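Local coordinates for intermedilysin (PDB 5IMW), which probably lyses cells by binding cholesterol-containing host membranes, undergoing a large conformational change and assembling into an oligomeric pore, at residues 92-100 / 213-221. Numbering follows the deposited sequence.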
loop_
_atom_site.group_PDB
_atom_site.type_symbol
_atom_site.label_atom_id
_atom_site.label_comp_id
_atom_site.label_asym_id
_atom_site.label_seq_id
_atom_site.Cartn_x
_atom_site.Cartn_y
_atom_site.Cartn_z
ATOM N N ILE A 92 -27.411 14.654 3.401
ATOM C CA ILE A 92 -28.548 15.234 2.691
ATOM C C ILE A 92 -29.533 15.721 3.748
ATOM O O ILE A 92 -30.100 14.896 4.478
ATOM C CB ILE A 92 -29.207 14.219 1.744
ATOM C CG1 ILE A 92 -28.192 13.707 0.722
ATOM C CG2 ILE A 92 -30.393 14.858 1.029
ATOM C CD1 ILE A 92 -28.710 12.582 -0.145
ATOM N N PRO A 93 -29.770 17.032 3.878
ATOM C CA PRO A 93 -30.712 17.501 4.905
ATOM C C PRO A 93 -32.158 17.217 4.528
ATOM O O PRO A 93 -32.777 17.984 3.784
ATOM C CB PRO A 93 -30.424 19.004 4.979
ATOM C CG PRO A 93 -29.953 19.353 3.612
ATOM C CD PRO A 93 -29.210 18.150 3.096
ATOM N N VAL A 94 -32.706 16.116 5.043
ATOM C CA VAL A 94 -34.037 15.665 4.656
ATOM C C VAL A 94 -34.531 14.689 5.709
ATOM O O VAL A 94 -33.740 13.988 6.347
ATOM C CB VAL A 94 -34.015 15.022 3.246
ATOM C CG1 VAL A 94 -33.054 13.837 3.208
ATOM C CG2 VAL A 94 -35.405 14.593 2.827
ATOM N N ASN A 95 -35.849 14.641 5.888
ATOM C CA ASN A 95 -36.450 13.659 6.777
ATOM C C ASN A 95 -36.123 12.249 6.296
ATOM O O ASN A 95 -35.730 12.030 5.147
ATOM C CB ASN A 95 -37.962 13.861 6.843
ATOM C CG ASN A 95 -38.342 15.296 7.135
ATOM O OD1 ASN A 95 -38.375 16.137 6.236
ATOM N ND2 ASN A 95 -38.624 15.589 8.397
ATOM N N ARG A 96 -36.289 11.280 7.194
ATOM C CA ARG A 96 -35.948 9.898 6.892
ATOM C C ARG A 96 -37.009 8.960 7.446
ATOM O O ARG A 96 -37.821 9.331 8.298
ATOM C CB ARG A 96 -34.578 9.516 7.464
ATOM C CG ARG A 96 -33.422 9.698 6.499
ATOM C CD ARG A 96 -32.179 8.993 7.010
ATOM N NE ARG A 96 -30.994 9.829 6.865
ATOM C CZ ARG A 96 -30.727 10.880 7.633
ATOM N NH1 ARG A 96 -31.562 11.232 8.604
ATOM N NH2 ARG A 96 -29.625 11.586 7.425
ATOM N N GLY A 97 -36.986 7.730 6.940
ATOM C CA GLY A 97 -37.835 6.664 7.418
ATOM C C GLY A 97 -37.097 5.742 8.361
ATOM O O GLY A 97 -36.017 6.064 8.874
ATOM N N LYS A 98 -37.679 4.570 8.590
ATOM C CA LYS A 98 -37.076 3.612 9.502
ATOM C C LYS A 98 -35.826 2.999 8.884
ATOM O O LYS A 98 -35.720 2.837 7.665
ATOM C CB LYS A 98 -38.071 2.509 9.856
ATOM C CG LYS A 98 -39.436 3.027 10.293
ATOM C CD LYS A 98 -40.211 2.002 11.117
ATOM C CE LYS A 98 -40.906 0.957 10.252
ATOM N NZ LYS A 98 -39.975 0.090 9.474
ATOM N N THR A 99 -34.872 2.650 9.747
ATOM C CA THR A 99 -33.628 2.012 9.332
ATOM C C THR A 99 -33.444 0.748 10.155
ATOM O O THR A 99 -33.410 0.809 11.388
ATOM C CB THR A 99 -32.428 2.948 9.512
ATOM O OG1 THR A 99 -32.760 4.259 9.040
ATOM C CG2 THR A 99 -31.231 2.436 8.731
ATOM N N THR A 100 -33.335 -0.392 9.475
ATOM C CA THR A 100 -33.127 -1.679 10.125
ATOM C C THR A 100 -31.640 -2.003 10.135
ATOM O O THR A 100 -30.989 -1.990 9.087
ATOM C CB THR A 100 -33.907 -2.787 9.414
ATOM O OG1 THR A 100 -34.182 -2.392 8.063
ATOM C CG2 THR A 100 -35.217 -3.083 10.150
ATOM N N SER A 213 -37.603 4.503 -1.350
ATOM C CA SER A 213 -38.468 5.362 -0.548
ATOM C C SER A 213 -38.369 5.034 0.935
ATOM O O SER A 213 -38.518 5.926 1.777
ATOM C CB SER A 213 -39.917 5.230 -1.015
ATOM O OG SER A 213 -40.282 3.866 -1.150
ATOM N N ALA A 214 -38.128 3.765 1.274
ATOM C CA ALA A 214 -38.045 3.370 2.677
ATOM C C ALA A 214 -37.038 4.225 3.435
ATOM O O ALA A 214 -37.234 4.530 4.618
ATOM C CB ALA A 214 -37.677 1.891 2.782
ATOM N N LEU A 215 -35.954 4.625 2.769
ATOM C CA LEU A 215 -34.942 5.460 3.403
ATOM C C LEU A 215 -35.399 6.898 3.603
ATOM O O LEU A 215 -34.699 7.659 4.280
ATOM C CB LEU A 215 -33.659 5.443 2.570
ATOM C CG LEU A 215 -32.833 4.158 2.635
ATOM C CD1 LEU A 215 -31.808 4.134 1.515
ATOM C CD2 LEU A 215 -32.147 4.022 3.986
ATOM N N PHE A 216 -36.537 7.290 3.033
ATOM C CA PHE A 216 -37.082 8.630 3.196
ATOM C C PHE A 216 -38.448 8.543 3.864
ATOM O O PHE A 216 -39.251 7.659 3.547
ATOM C CB PHE A 216 -37.193 9.343 1.845
ATOM C CG PHE A 216 -35.877 9.506 1.136
ATOM C CD1 PHE A 216 -35.043 10.572 1.431
ATOM C CD2 PHE A 216 -35.473 8.595 0.174
ATOM C CE1 PHE A 216 -33.831 10.726 0.780
ATOM C CE2 PHE A 216 -34.262 8.744 -0.480
ATOM C CZ PHE A 216 -33.441 9.811 -0.176
ATOM N N GLY A 217 -38.710 9.469 4.784
ATOM C CA GLY A 217 -39.860 9.361 5.661
ATOM C C GLY A 217 -41.156 9.888 5.082
ATOM O O GLY A 217 -41.805 9.215 4.275
ATOM N N SER A 218 -41.546 11.091 5.505
ATOM C CA SER A 218 -42.823 11.680 5.117
ATOM C C SER A 218 -43.015 11.679 3.605
ATOM O O SER A 218 -42.132 11.248 2.856
ATOM C CB SER A 218 -42.926 13.108 5.658
ATOM O OG SER A 218 -44.043 13.787 5.109
ATOM N N GLY A 219 -44.168 12.161 3.153
ATOM C CA GLY A 219 -44.474 12.208 1.737
ATOM C C GLY A 219 -43.441 12.972 0.936
ATOM O O GLY A 219 -43.731 14.046 0.402
ATOM N N ILE A 220 -42.233 12.428 0.850
ATOM C CA ILE A 220 -41.172 13.046 0.064
ATOM C C ILE A 220 -41.449 12.782 -1.409
ATOM O O ILE A 220 -41.796 11.661 -1.800
ATOM C CB ILE A 220 -39.793 12.503 0.482
ATOM C CG1 ILE A 220 -39.478 12.846 1.945
ATOM C CG2 ILE A 220 -38.704 13.056 -0.417
ATOM C CD1 ILE A 220 -39.382 14.330 2.243
ATOM N N THR A 221 -41.299 13.811 -2.223
ATOM C CA THR A 221 -41.508 13.745 -3.660
ATOM C C THR A 221 -40.165 13.731 -4.373
ATOM O O THR A 221 -39.123 13.985 -3.765
ATOM C CB THR A 221 -42.359 14.936 -4.119
ATOM O OG1 THR A 221 -42.374 15.013 -5.548
ATOM C CG2 THR A 221 -41.816 16.242 -3.567
#
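Gly217 CA approaches Arg96 O at 3.3 Å, a weak CA-H...O contact with an angle of 127° at the hydrogen, and Gly97 CA makes a second, longer one to Ala214 O at 3.6 Å. Contacts of this kind and van der Waals packing hold 92-100 against 213-221, since no hydrogen bond links the two segments: Gly97 N and Gly217 N meet donor to donor, 3.3 Å apart. Because both Gly97 and Gly217 lack a side chain, the two backbones can pass with their CA atoms 3.8 Å apart. Phe216 N bonds to Ser213 O (2.7 Å), closing the 3-10 turn 213-215 that carries the Ala214 and Leu215 carbonyls. The CB bond of Arg96 points away from 213-221, yet CB, CG and CD pass alongside Leu215 O.

Earlier in the chain, Val94 puts one methyl on each of two hydrophobic partners. Its CG1, held between the backbone N and the carbonyl carbon (chi1 59°), meets the edge of the Phe216 ring near its plane, 4.0 Å from Phe216 CE1, while Val94 CG2 touches Ile220 CD1, also at 4.0 Å. Val94 O sits over the Arg96 guanidinium, near its margin.

This is loop-to-loop packing away from the known metal sites and the disulfide. Phe216 and Ile220 both rest on Leu8 of helix 2-14, and Phe216 shares Leu77 of strand 77-79 with Arg96. The end of 92-100 enters strand 99-103, which pairs with 114-117 and 202-206, and Thr221 N-caps helix 222-227.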